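Local coordinates for protein deferrochelatase (PDB 5DE0) that binds heme b and probably acts as a dye-decolorizing peroxidase, assembling as a two-chain complex, at residues Y112-G117 against V128-G133. Numbering follows the deposited sequence.
Sequences YTLRKG and VDETYG
Glu130 OE2 is gripped by two donors while a leucine methyl rests against it: Tyr132 OH donates to it at 2.7 Å, reaching it nearly along the C-O axis, and the backbone N of Val241 of the second subunit supplies another hydrogen bond. Leu114 CD2 lies against the same group, 3.3 Å from Glu130 OE2 and 3.5 Å from Glu130 CD, so the methyl sits over a face of the carboxylate, about 3.3 Å above its plane; Glu130 OE1 is farther, 4.1 Å from Leu114 CD2. The reach of the carboxylate follows from its torsions, CG anti to the backbone N (chi1 179°) and the chain straight beyond it (chi2 180°). Leu114 comes from the opposite direction, and the two side chains bridge a backbone separation of 9.8 Å between Leu114 CA and Glu130 CA. Leu114 CD2 is also 4.1 Å from Tyr132 OH, and thus borders both members of the tyrosine-glutamate bond. No hydrogen bond joins the segments, and only 82 Å² is buried between them. Glu130 OE1 is hydrogen-bonded to Ser242 OG of the second subunit, so both carboxylate oxygens have partners there; the two donors at OE2 would probably favour the ionised form. Leu114 also packs on Val241 of that subunit. Within the ferredoxin-like N-terminal half of this DyP-family protein, the contact joins helix 108-117 to strand 125-134, the outermost strand on its side of the sheet within the chain; Leu114 packs on Leu20 and Thr22 of the adjacent strand 18-26, while Tyr112 and Thr113 turn to Ile47 of helix 40-50.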
loop_
_atom_site.group_PDB
_atom_site.type_symbol
_atom_site.label_atom_id
_atom_site.label_comp_id
_atom_site.label_asym_id
_atom_site.label_seq_id
_atom_site.Cartn_x
_atom_site.Cartn_y
_atom_site.Cartn_z
ATOM N N TYR B 112 -8.230 -7.100 -4.544
ATOM C CA TYR B 112 -9.272 -8.104 -4.745
ATOM C C TYR B 112 -9.040 -8.910 -6.017
ATOM O O TYR B 112 -9.245 -10.121 -6.035
ATOM C CB TYR B 112 -10.659 -7.455 -4.791
ATOM C CG TYR B 112 -11.766 -8.421 -5.164
ATOM C CD1 TYR B 112 -12.313 -9.278 -4.218
ATOM C CD2 TYR B 112 -12.261 -8.476 -6.464
ATOM C CE1 TYR B 112 -13.323 -10.164 -4.554
ATOM C CE2 TYR B 112 -13.268 -9.357 -6.808
ATOM C CZ TYR B 112 -13.795 -10.200 -5.852
ATOM O OH TYR B 112 -14.799 -11.079 -6.194
ATOM N N THR B 113 -8.621 -8.231 -7.081
ATOM C CA THR B 113 -8.397 -8.888 -8.364
ATOM C C THR B 113 -7.287 -9.928 -8.260
ATOM O O THR B 113 -7.384 -11.015 -8.831
ATOM C CB THR B 113 -8.042 -7.871 -9.465
ATOM O OG1 THR B 113 -9.116 -6.935 -9.614
ATOM C CG2 THR B 113 -7.805 -8.575 -10.794
ATOM N N LEU B 114 -6.239 -9.597 -7.514
ATOM C CA LEU B 114 -5.117 -10.509 -7.343
ATOM C C LEU B 114 -5.477 -11.672 -6.424
ATOM O O LEU B 114 -5.180 -12.823 -6.736
ATOM C CB LEU B 114 -3.896 -9.767 -6.795
ATOM C CG LEU B 114 -2.645 -10.627 -6.611
ATOM C CD1 LEU B 114 -2.266 -11.306 -7.918
ATOM C CD2 LEU B 114 -1.491 -9.792 -6.082
ATOM N N ARG B 115 -6.118 -11.371 -5.297
ATOM C CA ARG B 115 -6.496 -12.409 -4.338
ATOM C C ARG B 115 -7.485 -13.397 -4.948
ATOM O O ARG B 115 -7.292 -14.608 -4.871
ATOM C CB ARG B 115 -7.097 -11.792 -3.070
ATOM C CG ARG B 115 -7.437 -12.824 -1.998
ATOM C CD ARG B 115 -8.046 -12.193 -0.752
ATOM N NE ARG B 115 -9.392 -11.678 -0.986
ATOM C CZ ARG B 115 -10.191 -11.211 -0.030
ATOM N NH1 ARG B 115 -9.783 -11.197 1.232
ATOM N NH2 ARG B 115 -11.402 -10.762 -0.335
ATOM N N LYS B 116 -8.541 -12.869 -5.556
ATOM C CA LYS B 116 -9.566 -13.694 -6.182
ATOM C C LYS B 116 -9.037 -14.392 -7.433
ATOM O O LYS B 116 -9.406 -15.529 -7.726
ATOM C CB LYS B 116 -10.789 -12.840 -6.536
ATOM C CG LYS B 116 -11.919 -13.591 -7.213
ATOM C CD LYS B 116 -12.566 -14.584 -6.266
ATOM C CE LYS B 116 -13.787 -15.229 -6.900
ATOM N NZ LYS B 116 -14.450 -16.186 -5.969
ATOM N N GLY B 117 -8.164 -13.704 -8.163
ATOM C CA GLY B 117 -7.647 -14.213 -9.420
ATOM C C GLY B 117 -6.724 -15.413 -9.303
ATOM O O GLY B 117 -6.665 -16.242 -10.208
ATOM N N VAL B 128 7.079 -13.432 -6.740
ATOM C CA VAL B 128 8.426 -12.908 -6.538
ATOM C C VAL B 128 8.394 -11.460 -6.056
ATOM O O VAL B 128 9.191 -11.057 -5.207
ATOM C CB VAL B 128 9.257 -12.996 -7.833
ATOM C CG1 VAL B 128 10.677 -12.499 -7.597
ATOM C CG2 VAL B 128 9.270 -14.423 -8.352
ATOM N N ASP B 129 7.471 -10.680 -6.603
ATOM C CA ASP B 129 7.320 -9.288 -6.208
ATOM C C ASP B 129 5.873 -8.839 -6.395
ATOM O O ASP B 129 5.209 -9.228 -7.354
ATOM C CB ASP B 129 8.263 -8.391 -7.012
ATOM C CG ASP B 129 8.679 -7.143 -6.249
ATOM O OD1 ASP B 129 8.153 -6.917 -5.137
ATOM O OD2 ASP B 129 9.528 -6.383 -6.763
ATOM N N GLU B 130 5.391 -8.023 -5.464
ATOM C CA GLU B 130 4.027 -7.512 -5.509
ATOM C C GLU B 130 4.029 -6.044 -5.107
ATOM O O GLU B 130 4.160 -5.714 -3.928
ATOM C CB GLU B 130 3.113 -8.328 -4.589
ATOM C CG GLU B 130 1.668 -7.849 -4.542
ATOM C CD GLU B 130 0.805 -8.697 -3.622
ATOM O OE1 GLU B 130 1.298 -9.737 -3.137
ATOM O OE2 GLU B 130 -0.364 -8.325 -3.384
ATOM N N THR B 131 3.892 -5.164 -6.091
ATOM C CA THR B 131 4.010 -3.733 -5.839
ATOM C C THR B 131 2.721 -2.984 -6.146
ATOM O O THR B 131 2.193 -3.062 -7.256
ATOM C CB THR B 131 5.151 -3.112 -6.668
ATOM O OG1 THR B 131 6.338 -3.898 -6.516
ATOM C CG2 THR B 131 5.427 -1.689 -6.211
ATOM N N TYR B 132 2.224 -2.257 -5.150
ATOM C CA TYR B 132 1.049 -1.413 -5.325
ATOM C C TYR B 132 1.468 0.037 -5.534
ATOM O O TYR B 132 1.947 0.694 -4.607
ATOM C CB TYR B 132 0.117 -1.528 -4.119
ATOM C CG TYR B 132 -0.565 -2.875 -4.002
ATOM C CD1 TYR B 132 0.026 -3.916 -3.298
ATOM C CD2 TYR B 132 -1.798 -3.103 -4.598
ATOM C CE1 TYR B 132 -0.590 -5.147 -3.189
ATOM C CE2 TYR B 132 -2.423 -4.332 -4.494
ATOM C CZ TYR B 132 -1.814 -5.350 -3.789
ATOM O OH TYR B 132 -2.432 -6.574 -3.684
ATOM N N GLY B 133 1.288 0.526 -6.756
ATOM C CA GLY B 133 1.662 1.885 -7.096
ATOM C C GLY B 133 0.522 2.861 -6.882
ATOM O O GLY B 133 -0.649 2.476 -6.887
#